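Local atomic coordinates of E1 (Kluyveromyces marxianus, PDB entry 3VX6), a protein that forms the N-terminal region of Atg7, an E1-like enzyme that activates the ubiquitin-like proteins ATG12 and ATG8 for their conjugation in autophagy. Residues Phe23-Ser28 with Ile275-Leu280; Ile98-Glu103 with Tyr124-Ala129; Asp165-Phe170 with Cys234-Asp239; Glu119-Tyr124 with Val199-Phe204. All coordinates share one frame; numbering follows the deposited sequence.

Contact 1 (Phe23-Ser28 with Ile275-Leu280); sequences FFHELS and IDLSSL
F24 and I275 are brought together by different first torsions: in F24, CG stands beside the backbone N and anti to the carbonyl carbon (chi1 -78°), whereas I275 holds CG1 between its N and carbonyl carbon (chi1 68°). This turns the ethyl branch of I275 toward the CD1-CE1 side of the phenylalanine ring, with CG1 of I275 3.7 Å from CE1 of F24. The approach is oblique to the ring. Over one face of the F24 ring, above its centre, lies CD1 of F23, standing 4.0 Å from the plane. A second, more solvent-facing pair follows: CD1 of L277 meets the edge of the H25 imidazole, 3.5 Å from CE1 of H25. No hydrogen bond crosses the contact, so its 152 Å² of buried surface rests on apolar touch. Cutting F24 back to an alanine would probably open a gap beside the ethyl branch of I275 and deprive Y138 of its edge-to-face ring. Helix 21-33 lies here against the sheet, F24 touching M125 of strand 123-130 as well as F136 and Y138 of strand 135-144, to which I275 is hydrogen-bonded through its backbone at F136.

Contact 2 (Ile98-Glu103 with Tyr124-Ala129); sequences IQFIKE and YMISFA
The ring of F100 is overlapped on one face by the CG2 methyl of I126, a CH-pi contact that packs a helix on a sheet within a beta-alpha-beta crossover: helix 97-114 belongs to the connection between the parallel neighbours 78-86 and 123-130. The methyl carbon CG2 of I126 lies 4.1 Å from the centroid of the F100 ring, 21° off the ring normal, and is therefore displaced toward the rim. Y124 approaches differently, at the edge: its CB is 3.9 Å from CZ of F100, while its own phenol runs off to meet Y82. F100 can reach both because CG lies anti to the backbone N (chi1 168°), which sends the ring from the helix down between two alternate residues of the strand. The intervening M125 points away from the helix. L84 and W262 add further apolar contacts to F100, consistent with a buried interface that has no hydrogen bond across it. One polar link lies within the helix itself, a turn apart: NE2 of Q99 donates to the anti side of OE2 of E103 at 2.6 Å, nearly straight at 175° and in the plane of the Q99 amide.

Contact 3 (Asp165-Phe170 with Cys234-Asp239); sequences DISVSF and CFLRSD
The carbonyl O of F170 accepts a hydrogen bond from NZ of K202, whose ammonium group also lies against the F170 ring as a cation-pi partner and gives a further bond to V175 O. The same ring carries the apolar contact with L236. A chi1 of -174° extends it away from its own backbone N, from the helix toward the strand. There the leucine straddles one corner of the ring: CD2 of L236 is 3.5 Å from CD1 of F170, and CD1 of L236 is 3.7 Å from that same ring atom. CD2 of L236 sits at the edge, near the ring plane, and CD1 of L236 lies in it. S167, one turn earlier, stands farther off: its backbone O and CB lie 4.3 and 4.4 Å from CD2 of L236, while its buried hydroxyl bonds to A161 O. Helix 165-171 packs against part of the mixed sheet: F170 also touches V200 of strand 198-202 and I185 of strand 184-186, L236 is hydrogen-bonded through its backbone to F201, and F235 points away to pack on A245 of strand 243-250.

Contact 4 (Glu119-Tyr124 with Val199-Phe204); sequences EIISFY and VVFKDF
I121 meets two aromatic rings with its two branches. Its CG2 methyl comes to the edge of F204, 3.5 Å from CZ of that ring, while its CD1 methyl approaches F201 obliquely, 3.8 Å from CZ of F201, and also reaches F204, 3.9 Å from CE2 of that ring. With CG1 beside the backbone N and CG2 anti to it (chi1 -71°), the branches spread far enough to serve both rings. The rings also touch: CZ of F201 stands 4.3 Å above the plane of F204, toward its rim. On F201 itself, one face is covered by CA of D203, 3.6 Å above the plane. The turn that carries F204 is probably steadied by polar bonds, since S212 OG is bonded to both OD2 of D203 and the backbone N of F204, and D203 OD1 pairs with R237. I176, V214 and I218 add further apolar contacts. An alanine at I121 would lose both outer branches and would probably leave a gap between the rings of F201 and F204, with F204 freer to shift. Because no hydrogen bond crosses between 119-124 and 199-204, their fit depends on buried apolar shape, while polar groups of both segments are bonded to other residues, S122 OG to K80 O among them.

Contacts 1 and 2, their centres 20 Å apart, each pack a helix against the sheet containing strand 123-130; they meet through M125, which reaches F23 and F24 on the side away from helix 97-114. Contacts 3 and 4 have centres 14 Å apart; their second segments use neighbouring strands 231-236 and 198-202 of the other six-stranded sheet and are tied by the R237-D203 salt bridge. Y124 ends the first segment of contact 4 and begins the second of contact 2. Contacts 2 and 3 lie about 32 Å apart between centres. Along the chain, contact 1 encloses the rest, contact 2 closes before contact 3 opens, and contact 4 crosses both, bridging the two sheets within one family region.

Contact 1 (Phe23-Ser28 with Ile275-Leu280)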
# COMPACT_ATOMS: atom_id res chain seq x y z
N PHE A 23 3.01 15.40 -12.53
CA PHE A 23 3.50 15.08 -11.20
C PHE A 23 4.93 15.53 -11.07
O PHE A 23 5.32 16.10 -10.06
CB PHE A 23 3.44 13.58 -10.94
CG PHE A 23 4.07 13.17 -9.65
CD1 PHE A 23 5.40 12.78 -9.61
CD2 PHE A 23 3.34 13.17 -8.47
CE1 PHE A 23 5.99 12.40 -8.42
CE2 PHE A 23 3.91 12.79 -7.27
CZ PHE A 23 5.24 12.40 -7.24
N PHE A 24 5.71 15.25 -12.11
CA PHE A 24 7.11 15.64 -12.14
C PHE A 24 7.19 17.12 -12.44
O PHE A 24 8.17 17.77 -12.12
CB PHE A 24 7.87 14.84 -13.17
CG PHE A 24 8.20 13.47 -12.71
CD1 PHE A 24 7.73 12.36 -13.40
CD2 PHE A 24 8.94 13.28 -11.55
CE1 PHE A 24 7.99 11.09 -12.94
CE2 PHE A 24 9.21 12.01 -11.08
CZ PHE A 24 8.73 10.92 -11.77
N HIS A 25 6.15 17.63 -13.09
CA HIS A 25 6.09 19.03 -13.39
C HIS A 25 5.87 19.66 -12.03
O HIS A 25 6.54 20.62 -11.66
CB HIS A 25 4.92 19.34 -14.32
CG HIS A 25 5.29 19.40 -15.77
ND1 HIS A 25 5.97 18.38 -16.41
CD2 HIS A 25 5.06 20.35 -16.71
CE1 HIS A 25 6.15 18.70 -17.68
NE2 HIS A 25 5.61 19.88 -17.89
N GLU A 26 4.96 19.08 -11.26
CA GLU A 26 4.66 19.59 -9.93
C GLU A 26 5.84 19.31 -9.01
O GLU A 26 6.20 20.14 -8.18
CB GLU A 26 3.38 18.95 -9.38
CG GLU A 26 2.97 19.42 -7.99
CD GLU A 26 2.66 20.91 -7.91
OE1 GLU A 26 2.72 21.61 -8.95
OE2 GLU A 26 2.35 21.39 -6.79
N LEU A 27 6.45 18.14 -9.15
CA LEU A 27 7.60 17.81 -8.32
C LEU A 27 8.64 18.85 -8.62
O LEU A 27 9.25 19.41 -7.72
CB LEU A 27 8.16 16.42 -8.65
CG LEU A 27 9.47 16.05 -7.94
CD1 LEU A 27 9.33 16.24 -6.44
CD2 LEU A 27 9.85 14.62 -8.27
N SER A 28 8.82 19.12 -9.91
CA SER A 28 9.79 20.13 -10.33
C SER A 28 9.43 21.44 -9.65
O SER A 28 10.27 22.05 -8.99
CB SER A 28 9.74 20.30 -11.85
OG SER A 28 10.16 19.13 -12.52
N ILE A 275 11.25 8.99 -17.03
CA ILE A 275 10.49 9.61 -18.08
C ILE A 275 11.16 10.88 -18.56
O ILE A 275 11.07 11.94 -17.94
CB ILE A 275 9.06 9.85 -17.62
CG1 ILE A 275 9.02 10.93 -16.51
CG2 ILE A 275 8.46 8.48 -17.09
CD1 ILE A 275 7.69 11.77 -16.51
N ASP A 276 11.87 10.72 -19.67
CA ASP A 276 12.64 11.80 -20.30
C ASP A 276 11.72 12.66 -21.18
O ASP A 276 11.71 12.55 -22.41
CB ASP A 276 13.78 11.19 -21.13
CG ASP A 276 14.57 12.23 -21.92
OD1 ASP A 276 15.67 11.90 -22.45
OD2 ASP A 276 14.10 13.36 -22.01
N LEU A 277 10.95 13.53 -20.54
CA LEU A 277 10.04 14.46 -21.21
C LEU A 277 10.87 15.51 -21.92
O LEU A 277 10.89 16.66 -21.50
CB LEU A 277 9.15 15.17 -20.20
CG LEU A 277 7.94 14.47 -19.61
CD1 LEU A 277 7.20 15.52 -18.71
CD2 LEU A 277 7.01 13.98 -20.75
N SER A 278 11.54 15.09 -22.99
CA SER A 278 12.39 15.96 -23.78
C SER A 278 12.53 15.33 -25.16
O SER A 278 13.62 15.26 -25.72
CB SER A 278 13.74 16.10 -23.08
OG SER A 278 14.45 17.18 -23.66
N SER A 279 11.41 14.88 -25.70
CA SER A 279 11.36 14.24 -27.01
C SER A 279 10.29 14.82 -27.96
O SER A 279 9.39 14.11 -28.41
CB SER A 279 11.15 12.71 -26.84
OG SER A 279 9.87 12.40 -26.23
N LEU A 280 10.37 16.13 -28.24
CA LEU A 280 9.41 16.75 -29.15
C LEU A 280 9.73 16.32 -30.58
O LEU A 280 9.34 15.19 -30.95
CB LEU A 280 9.49 18.28 -29.06
CG LEU A 280 8.67 18.95 -27.96
CD1 LEU A 280 8.91 20.46 -27.99
CD2 LEU A 280 7.21 18.64 -28.16

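Contact 2 (Ile98-Glu103 with Tyr124-Ala129)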
# COMPACT_ATOMS: atom_id res chain seq x y z
N ILE A 98 16.93 -1.77 -0.88
CA ILE A 98 16.49 -2.84 0.02
C ILE A 98 16.44 -2.40 1.49
O ILE A 98 15.48 -2.71 2.22
CB ILE A 98 17.39 -4.09 -0.12
CG1 ILE A 98 17.47 -4.82 1.20
CG2 ILE A 98 18.76 -3.69 -0.63
CD1 ILE A 98 18.36 -6.02 1.17
N GLN A 99 17.46 -1.69 1.93
CA GLN A 99 17.49 -1.21 3.30
C GLN A 99 16.34 -0.21 3.48
O GLN A 99 15.71 -0.14 4.55
CB GLN A 99 18.82 -0.52 3.57
CG GLN A 99 18.96 0.05 4.97
CD GLN A 99 18.63 -0.95 6.06
OE1 GLN A 99 19.03 -2.12 6.00
NE2 GLN A 99 17.89 -0.50 7.08
N PHE A 100 16.07 0.54 2.43
CA PHE A 100 15.02 1.55 2.45
C PHE A 100 13.65 0.95 2.61
O PHE A 100 12.89 1.33 3.49
CB PHE A 100 15.08 2.40 1.18
CG PHE A 100 13.89 3.29 0.98
CD1 PHE A 100 12.72 2.78 0.41
CD2 PHE A 100 13.93 4.63 1.37
CE1 PHE A 100 11.60 3.60 0.23
CE2 PHE A 100 12.82 5.45 1.20
CZ PHE A 100 11.65 4.93 0.63
N ILE A 101 13.31 -0.01 1.76
CA ILE A 101 12.00 -0.58 1.85
C ILE A 101 11.88 -1.42 3.12
O ILE A 101 10.79 -1.56 3.69
CB ILE A 101 11.67 -1.39 0.57
CG1 ILE A 101 10.16 -1.43 0.38
CG2 ILE A 101 12.26 -2.78 0.65
CD1 ILE A 101 9.74 -2.00 -0.94
N LYS A 102 13.00 -1.96 3.59
CA LYS A 102 13.00 -2.75 4.81
C LYS A 102 12.56 -1.89 6.00
O LYS A 102 11.73 -2.30 6.81
CB LYS A 102 14.39 -3.30 5.10
CG LYS A 102 14.47 -4.16 6.34
CD LYS A 102 15.90 -4.37 6.77
CE LYS A 102 16.04 -5.50 7.79
NZ LYS A 102 17.43 -5.58 8.36
N GLU A 103 13.13 -0.69 6.09
CA GLU A 103 12.81 0.22 7.18
C GLU A 103 11.38 0.70 7.09
O GLU A 103 10.66 0.70 8.09
CB GLU A 103 13.77 1.41 7.18
CG GLU A 103 15.13 1.06 7.76
CD GLU A 103 16.12 2.21 7.65
OE1 GLU A 103 15.80 3.32 8.10
OE2 GLU A 103 17.22 1.99 7.11
N TYR A 124 5.63 4.66 -1.06
CA TYR A 124 6.82 5.47 -0.97
C TYR A 124 7.44 5.55 -2.36
O TYR A 124 7.50 4.56 -3.10
CB TYR A 124 7.79 4.82 0.01
CG TYR A 124 7.20 4.60 1.39
CD1 TYR A 124 7.39 5.55 2.40
CD2 TYR A 124 6.45 3.45 1.68
CE1 TYR A 124 6.84 5.36 3.68
CE2 TYR A 124 5.89 3.26 2.96
CZ TYR A 124 6.09 4.22 3.95
OH TYR A 124 5.58 4.06 5.22
N MET A 125 7.89 6.73 -2.73
CA MET A 125 8.48 6.90 -4.03
C MET A 125 9.84 7.53 -3.87
O MET A 125 10.00 8.47 -3.12
CB MET A 125 7.59 7.80 -4.89
CG MET A 125 8.10 8.02 -6.29
SD MET A 125 7.03 9.11 -7.24
CE MET A 125 8.28 10.07 -8.09
N ILE A 126 10.84 6.98 -4.54
CA ILE A 126 12.15 7.60 -4.49
C ILE A 126 12.30 8.10 -5.91
O ILE A 126 11.77 7.49 -6.85
CB ILE A 126 13.30 6.63 -4.14
CG1 ILE A 126 13.27 5.41 -5.07
CG2 ILE A 126 13.22 6.27 -2.66
CD1 ILE A 126 14.48 4.49 -4.93
N SER A 127 12.97 9.21 -6.09
CA SER A 127 13.11 9.74 -7.43
C SER A 127 14.29 10.66 -7.56
O SER A 127 14.94 11.02 -6.58
CB SER A 127 11.84 10.49 -7.84
OG SER A 127 11.59 11.62 -7.01
N PHE A 128 14.57 11.01 -8.80
CA PHE A 128 15.62 11.93 -9.12
C PHE A 128 15.05 12.71 -10.27
O PHE A 128 14.82 12.18 -11.35
CB PHE A 128 16.88 11.23 -9.59
CG PHE A 128 17.92 12.18 -10.10
CD1 PHE A 128 18.51 12.00 -11.35
CD2 PHE A 128 18.29 13.29 -9.33
CE1 PHE A 128 19.44 12.91 -11.83
CE2 PHE A 128 19.22 14.20 -9.81
CZ PHE A 128 19.80 14.01 -11.06
N ALA A 129 14.78 13.98 -10.00
CA ALA A 129 14.24 14.85 -11.02
C ALA A 129 15.44 15.58 -11.58
O ALA A 129 16.01 16.45 -10.91
CB ALA A 129 13.24 15.81 -10.42

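Contact 3 (Asp165-Phe170 with Cys234-Asp239)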
# COMPACT_ATOMS: atom_id res chain seq x y z
N ASP A 165 -25.48 -5.75 3.98
CA ASP A 165 -25.74 -4.64 4.89
C ASP A 165 -24.42 -4.30 5.55
O ASP A 165 -24.10 -3.13 5.77
CB ASP A 165 -26.77 -5.02 5.96
CG ASP A 165 -28.19 -4.68 5.56
OD1 ASP A 165 -28.76 -5.40 4.71
OD2 ASP A 165 -28.74 -3.69 6.08
N ILE A 166 -23.65 -5.35 5.87
CA ILE A 166 -22.35 -5.21 6.50
C ILE A 166 -21.31 -4.70 5.50
O ILE A 166 -20.42 -3.94 5.86
CB ILE A 166 -21.88 -6.56 7.12
CG1 ILE A 166 -20.60 -6.35 7.94
CG2 ILE A 166 -21.65 -7.59 6.03
CD1 ILE A 166 -20.83 -5.56 9.21
N SER A 167 -21.43 -5.11 4.24
CA SER A 167 -20.50 -4.66 3.21
C SER A 167 -20.69 -3.16 3.04
O SER A 167 -19.74 -2.39 3.12
CB SER A 167 -20.78 -5.34 1.87
OG SER A 167 -20.35 -6.69 1.87
N VAL A 168 -21.94 -2.78 2.79
CA VAL A 168 -22.32 -1.38 2.62
C VAL A 168 -21.88 -0.59 3.83
O VAL A 168 -21.55 0.59 3.74
CB VAL A 168 -23.86 -1.23 2.47
CG1 VAL A 168 -24.24 0.24 2.41
CG2 VAL A 168 -24.34 -1.97 1.23
N SER A 169 -21.89 -1.25 4.98
CA SER A 169 -21.49 -0.65 6.24
C SER A 169 -20.00 -0.30 6.18
O SER A 169 -19.56 0.70 6.76
CB SER A 169 -21.76 -1.63 7.39
OG SER A 169 -21.24 -1.17 8.62
N PHE A 170 -19.24 -1.12 5.47
CA PHE A 170 -17.80 -0.91 5.32
C PHE A 170 -17.54 0.10 4.20
O PHE A 170 -16.68 0.97 4.32
CB PHE A 170 -17.08 -2.23 5.00
CG PHE A 170 -15.58 -2.12 4.98
CD1 PHE A 170 -14.82 -2.95 4.16
CD2 PHE A 170 -14.92 -1.19 5.77
CE1 PHE A 170 -13.44 -2.86 4.13
CE2 PHE A 170 -13.54 -1.09 5.75
CZ PHE A 170 -12.80 -1.92 4.92
N CYS A 234 -11.74 -10.10 4.86
CA CYS A 234 -12.71 -9.85 3.80
C CYS A 234 -12.08 -8.90 2.79
O CYS A 234 -11.67 -7.80 3.14
CB CYS A 234 -13.98 -9.21 4.37
SG CYS A 234 -14.87 -10.24 5.51
N PHE A 235 -12.00 -9.33 1.54
CA PHE A 235 -11.41 -8.51 0.50
C PHE A 235 -12.50 -7.92 -0.37
O PHE A 235 -13.04 -8.60 -1.24
CB PHE A 235 -10.44 -9.36 -0.33
CG PHE A 235 -9.27 -9.87 0.47
CD1 PHE A 235 -8.25 -9.01 0.88
CD2 PHE A 235 -9.20 -11.22 0.84
CE1 PHE A 235 -7.18 -9.48 1.64
CE2 PHE A 235 -8.13 -11.69 1.61
CZ PHE A 235 -7.12 -10.82 2.01
N LEU A 236 -12.83 -6.67 -0.12
CA LEU A 236 -13.88 -6.02 -0.89
C LEU A 236 -13.39 -5.38 -2.17
O LEU A 236 -12.36 -4.70 -2.20
CB LEU A 236 -14.62 -4.99 -0.03
CG LEU A 236 -15.43 -5.64 1.08
CD1 LEU A 236 -14.50 -6.07 2.20
CD2 LEU A 236 -16.47 -4.66 1.60
N ARG A 237 -14.15 -5.60 -3.24
CA ARG A 237 -13.85 -5.06 -4.55
C ARG A 237 -15.12 -4.53 -5.21
O ARG A 237 -16.19 -5.16 -5.14
CB ARG A 237 -13.24 -6.15 -5.45
CG ARG A 237 -11.75 -6.46 -5.25
CD ARG A 237 -11.51 -7.60 -4.26
NE ARG A 237 -10.12 -8.05 -4.28
CZ ARG A 237 -9.60 -8.87 -5.18
NH1 ARG A 237 -10.35 -9.35 -6.17
NH2 ARG A 237 -8.32 -9.22 -5.11
N SER A 238 -15.03 -3.38 -5.85
CA SER A 238 -16.20 -2.84 -6.53
C SER A 238 -16.37 -3.71 -7.78
O SER A 238 -17.38 -3.67 -8.47
CB SER A 238 -15.96 -1.37 -6.90
OG SER A 238 -14.75 -1.24 -7.63
N ASP A 239 -15.36 -4.53 -8.01
CA ASP A 239 -15.24 -5.44 -9.14
C ASP A 239 -16.21 -6.64 -9.22
O ASP A 239 -16.36 -7.23 -10.28
CB ASP A 239 -13.81 -5.99 -9.13
CG ASP A 239 -13.40 -6.58 -10.46
OD1 ASP A 239 -12.61 -7.55 -10.46
OD2 ASP A 239 -13.85 -6.05 -11.49

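Contact 4 (Glu119-Tyr124 with Val199-Phe204)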
# COMPACT_ATOMS: atom_id res chain seq x y z
N GLU A 119 -3.08 1.76 8.84
CA GLU A 119 -1.78 2.39 8.78
C GLU A 119 -0.66 1.57 8.18
O GLU A 119 0.40 2.10 7.87
CB GLU A 119 -1.35 2.85 10.17
CG GLU A 119 -2.23 3.91 10.76
CD GLU A 119 -1.66 4.49 12.03
OE1 GLU A 119 -2.45 5.01 12.83
OE2 GLU A 119 -0.42 4.43 12.22
N ILE A 120 -0.89 0.27 8.03
CA ILE A 120 0.15 -0.59 7.47
C ILE A 120 0.26 -0.42 5.96
O ILE A 120 1.20 -0.91 5.33
CB ILE A 120 -0.13 -2.06 7.76
CG1 ILE A 120 -1.38 -2.50 7.01
CG2 ILE A 120 -0.25 -2.26 9.26
CD1 ILE A 120 -1.84 -3.87 7.33
N ILE A 121 -0.71 0.28 5.38
CA ILE A 121 -0.75 0.51 3.94
C ILE A 121 -0.30 1.91 3.56
O ILE A 121 -0.84 2.89 4.05
CB ILE A 121 -2.17 0.31 3.37
CG1 ILE A 121 -2.52 -1.18 3.39
CG2 ILE A 121 -2.24 0.88 1.94
CD1 ILE A 121 -3.86 -1.48 2.80
N SER A 122 0.70 1.97 2.69
CA SER A 122 1.22 3.24 2.22
C SER A 122 2.09 3.04 0.99
O SER A 122 2.40 1.92 0.60
CB SER A 122 2.03 3.90 3.32
OG SER A 122 2.35 5.23 2.97
N PHE A 123 2.47 4.13 0.34
CA PHE A 123 3.35 4.01 -0.79
C PHE A 123 4.44 5.04 -0.62
O PHE A 123 4.22 6.12 -0.08
CB PHE A 123 2.63 4.21 -2.12
CG PHE A 123 2.09 5.58 -2.33
CD1 PHE A 123 0.92 5.98 -1.70
CD2 PHE A 123 2.71 6.44 -3.23
CE1 PHE A 123 0.37 7.23 -1.96
CE2 PHE A 123 2.17 7.69 -3.51
CZ PHE A 123 1.00 8.09 -2.88
N TYR A 124 5.63 4.66 -1.06
CA TYR A 124 6.82 5.47 -0.97
C TYR A 124 7.44 5.55 -2.36
O TYR A 124 7.50 4.56 -3.10
CB TYR A 124 7.79 4.82 0.01
CG TYR A 124 7.20 4.60 1.39
CD1 TYR A 124 7.39 5.55 2.40
CD2 TYR A 124 6.45 3.45 1.68
CE1 TYR A 124 6.84 5.36 3.68
CE2 TYR A 124 5.89 3.26 2.96
CZ TYR A 124 6.09 4.22 3.95
OH TYR A 124 5.58 4.06 5.22
N VAL A 199 -11.06 -9.20 9.67
CA VAL A 199 -10.60 -7.93 9.16
C VAL A 199 -11.15 -7.73 7.76
O VAL A 199 -11.08 -8.64 6.94
CB VAL A 199 -9.07 -7.90 9.09
CG1 VAL A 199 -8.59 -6.69 8.27
CG2 VAL A 199 -8.51 -7.87 10.50
N VAL A 200 -11.71 -6.56 7.49
CA VAL A 200 -12.26 -6.26 6.17
C VAL A 200 -11.30 -5.30 5.48
O VAL A 200 -10.90 -4.28 6.05
CB VAL A 200 -13.69 -5.68 6.27
CG1 VAL A 200 -14.60 -6.71 6.89
CG2 VAL A 200 -13.71 -4.44 7.12
N PHE A 201 -10.93 -5.63 4.26
CA PHE A 201 -9.97 -4.85 3.50
C PHE A 201 -10.46 -4.51 2.09
O PHE A 201 -10.90 -5.38 1.34
CB PHE A 201 -8.67 -5.67 3.43
CG PHE A 201 -7.62 -5.12 2.50
CD1 PHE A 201 -6.90 -5.98 1.67
CD2 PHE A 201 -7.32 -3.76 2.47
CE1 PHE A 201 -5.91 -5.51 0.84
CE2 PHE A 201 -6.32 -3.28 1.63
CZ PHE A 201 -5.62 -4.15 0.82
N LYS A 202 -10.42 -3.22 1.75
CA LYS A 202 -10.81 -2.80 0.42
C LYS A 202 -9.53 -3.07 -0.37
O LYS A 202 -8.62 -2.24 -0.45
CB LYS A 202 -11.19 -1.32 0.41
CG LYS A 202 -12.62 -1.10 0.87
CD LYS A 202 -12.84 0.19 1.65
CE LYS A 202 -14.30 0.32 2.04
NZ LYS A 202 -14.62 1.59 2.74
N ASP A 203 -9.48 -4.28 -0.90
CA ASP A 203 -8.35 -4.78 -1.66
C ASP A 203 -7.82 -3.88 -2.78
O ASP A 203 -8.59 -3.22 -3.48
CB ASP A 203 -8.73 -6.14 -2.22
CG ASP A 203 -7.53 -7.02 -2.47
OD1 ASP A 203 -7.75 -8.16 -2.92
OD2 ASP A 203 -6.39 -6.59 -2.23
N PHE A 204 -6.50 -3.85 -2.93
CA PHE A 204 -5.86 -3.06 -3.96
C PHE A 204 -5.67 -3.92 -5.18
O PHE A 204 -4.95 -3.58 -6.10
CB PHE A 204 -4.50 -2.56 -3.50
CG PHE A 204 -4.59 -1.51 -2.45
CD1 PHE A 204 -5.82 -0.97 -2.09
CD2 PHE A 204 -3.45 -1.04 -1.83
CE1 PHE A 204 -5.91 0.01 -1.12
CE2 PHE A 204 -3.52 -0.06 -0.86
CZ PHE A 204 -4.76 0.46 -0.50